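Local coordinates for geranyltranstransferase (Thermotoga maritima, PDB 2FTZ), which probably joins geranyl diphosphate to isopentenyl diphosphate to make farnesyl diphosphate, at residues Glu76-Ala81 and Phe121-Gln126. Numbering follows the deposited sequence. Where two conformers were deposited one is given.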
loop_
_atom_site.group_PDB
_atom_site.type_symbol
_atom_site.label_atom_id
_atom_site.label_comp_id
_atom_site.label_asym_id
_atom_site.label_seq_id
_atom_site.Cartn_x
_atom_site.Cartn_y
_atom_site.Cartn_z
ATOM N N GLU A 76 5.656 9.990 7.459
ATOM C CA GLU A 76 5.715 9.365 8.757
ATOM C C GLU A 76 4.762 8.160 8.877
ATOM O O GLU A 76 5.085 7.165 9.515
ATOM C CB GLU A 76 5.410 10.385 9.829
ATOM C CG GLU A 76 5.736 9.903 11.257
ATOM C CD GLU A 76 7.216 9.555 11.550
ATOM O OE1 GLU A 76 8.172 9.706 10.729
ATOM O OE2 GLU A 76 7.411 8.973 12.619
ATOM N N LEU A 77 3.594 8.261 8.270
ATOM C CA LEU A 77 2.596 7.160 8.286
ATOM C C LEU A 77 3.177 5.987 7.515
ATOM O O LEU A 77 3.094 4.845 7.931
ATOM C CB LEU A 77 1.267 7.640 7.665
ATOM C CG LEU A 77 0.372 8.614 8.436
ATOM C CD1 LEU A 77 -0.865 9.027 7.603
ATOM C CD2 LEU A 77 -0.029 8.027 9.769
ATOM N N PHE A 78 3.800 6.292 6.395
ATOM C CA PHE A 78 4.441 5.253 5.574
ATOM C C PHE A 78 5.568 4.560 6.316
ATOM O O PHE A 78 5.647 3.315 6.360
ATOM C CB PHE A 78 4.962 5.829 4.264
ATOM C CG PHE A 78 5.281 4.759 3.242
ATOM C CD1 PHE A 78 6.521 4.183 3.199
ATOM C CD2 PHE A 78 4.313 4.313 2.354
ATOM C CE1 PHE A 78 6.798 3.163 2.267
ATOM C CE2 PHE A 78 4.610 3.314 1.407
ATOM C CZ PHE A 78 5.818 2.762 1.370
ATOM N N HIS A 79 6.446 5.360 6.911
ATOM C CA HIS A 79 7.499 4.860 7.770
ATOM C C HIS A 79 6.957 3.936 8.855
ATOM O O HIS A 79 7.503 2.825 9.045
ATOM C CB HIS A 79 8.252 6.055 8.380
ATOM C CG HIS A 79 9.343 5.683 9.308
ATOM N ND1 HIS A 79 10.380 4.848 8.939
ATOM C CD2 HIS A 79 9.569 6.035 10.593
ATOM C CE1 HIS A 79 11.179 4.696 9.973
ATOM N NE2 HIS A 79 10.706 5.392 10.984
ATOM N N THR A 80 5.932 4.410 9.591
ATOM C CA THR A 80 5.250 3.580 10.605
ATOM C C THR A 80 4.814 2.217 10.082
ATOM O O THR A 80 5.094 1.168 10.714
ATOM C CB THR A 80 4.077 4.295 11.247
ATOM O OG1 THR A 80 4.518 5.590 11.676
ATOM C CG2 THR A 80 3.527 3.513 12.492
ATOM N N ALA A 81 4.152 2.231 8.942
ATOM C CA ALA A 81 3.622 1.003 8.344
ATOM C C ALA A 81 4.788 0.053 8.061
ATOM O O ALA A 81 4.699 -1.165 8.284
ATOM C CB ALA A 81 2.905 1.321 7.046
ATOM N N PHE A 121 -2.022 2.818 3.140
ATOM C CA PHE A 121 -3.138 3.417 2.403
ATOM C C PHE A 121 -3.479 4.852 2.848
ATOM O O PHE A 121 -3.733 5.731 2.019
ATOM C CB PHE A 121 -4.390 2.530 2.452
ATOM C CG PHE A 121 -4.197 1.169 1.849
ATOM C CD1 PHE A 121 -3.221 0.916 0.883
ATOM C CD2 PHE A 121 -4.978 0.115 2.263
ATOM C CE1 PHE A 121 -3.047 -0.356 0.397
ATOM C CE2 PHE A 121 -4.773 -1.157 1.797
ATOM C CZ PHE A 121 -3.833 -1.377 0.821
ATOM N N LEU A 122 -3.467 5.074 4.150
ATOM C CA LEU A 122 -3.603 6.421 4.682
ATOM C C LEU A 122 -2.492 7.361 4.227
ATOM O O LEU A 122 -2.743 8.532 3.953
ATOM C CB LEU A 122 -3.752 6.359 6.169
ATOM C CG LEU A 122 -5.123 5.853 6.640
ATOM C CD1 LEU A 122 -5.121 5.760 8.169
ATOM C CD2 LEU A 122 -6.316 6.680 6.164
ATOM N N ALA A 123 -1.269 6.846 4.109
ATOM C CA ALA A 123 -0.160 7.659 3.620
ATOM C C ALA A 123 -0.469 8.117 2.197
ATOM O O ALA A 123 -0.276 9.305 1.880
ATOM C CB ALA A 123 1.164 6.860 3.714
ATOM N N PHE A 124 -0.839 7.187 1.300
ATOM C CA PHE A 124 -1.243 7.543 -0.054
ATOM C C PHE A 124 -2.440 8.509 -0.062
ATOM O O PHE A 124 -2.469 9.446 -0.862
ATOM C CB PHE A 124 -1.573 6.313 -0.904
ATOM C CG PHE A 124 -0.367 5.565 -1.419
ATOM C CD1 PHE A 124 0.332 6.033 -2.551
ATOM C CD2 PHE A 124 0.104 4.409 -0.779
ATOM C CE1 PHE A 124 1.400 5.342 -3.043
ATOM C CE2 PHE A 124 1.249 3.718 -1.289
ATOM C CZ PHE A 124 1.891 4.198 -2.364
ATOM N N SER A 125 -3.401 8.336 0.846
ATOM C CA SER A 125 -4.543 9.238 0.901
ATOM C C SER A 125 -4.079 10.672 1.235
ATOM O O SER A 125 -4.582 11.645 0.676
ATOM C CB SER A 125 -5.574 8.776 1.935
ATOM O OG SER A 125 -6.675 9.668 1.966
ATOM N N GLN A 126 -3.126 10.803 2.147
ATOM C CA GLN A 126 -2.596 12.145 2.491
ATOM C C GLN A 126 -1.900 12.786 1.340
ATOM O O GLN A 126 -2.132 13.964 1.106
ATOM C CB GLN A 126 -1.719 12.085 3.742
ATOM C CG GLN A 126 -2.531 11.854 4.999
ATOM C CD GLN A 126 -3.529 12.971 5.300
ATOM O OE1 GLN A 126 -3.150 14.124 5.517
ATOM N NE2 GLN A 126 -4.816 12.617 5.330
#
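Helices 69-87 and 109-127 of the all-helical polyprenyl synthetase fold pack antiparallel where Leu77 and Phe78 meet Ala123, their local axes 8.3 Å apart at 167°. Ala123 sets its methyl directly against the facing helix: its CB lies 3.8 Å from the backbone N of Phe78 and 4.0 Å from Leu77 CB, and it also touches Phe78 CB.

On one flank, Leu77 CD1, extended by a chi2 of 177°, packs against Leu122 and, one turn on, Gln126, 4.2 Å from both Leu122 CB and Gln126 CG. Gln126 thus contributes its aliphatic part to this side, and Leu26 of helix 19-26 covers both leucines. On the other flank, chi1 of Phe78 (-164°) turns CG anti to the backbone N, which swings the ring to the Phe124 side. There Phe124 CE2 arrives at the edge of the Phe78 ring, near its plane, 4.3 Å from Phe78 CE2. This aromatic side continues across the dimer interface, where Phe124 stacks on Phe124 of the second subunit and Phe78 meets that subunit's Phe121.

Within helix 69-87, Thr80 N and Thr80 OG1 grip Glu76 O from opposite faces of its plane, the hydroxyl at 2.7 Å, so the hydroxyl donates within its own helix. Between the segments, cohesion is left to non-directional apolar packing, with Ala123 the small residue that lets Leu77 and Phe78 come close.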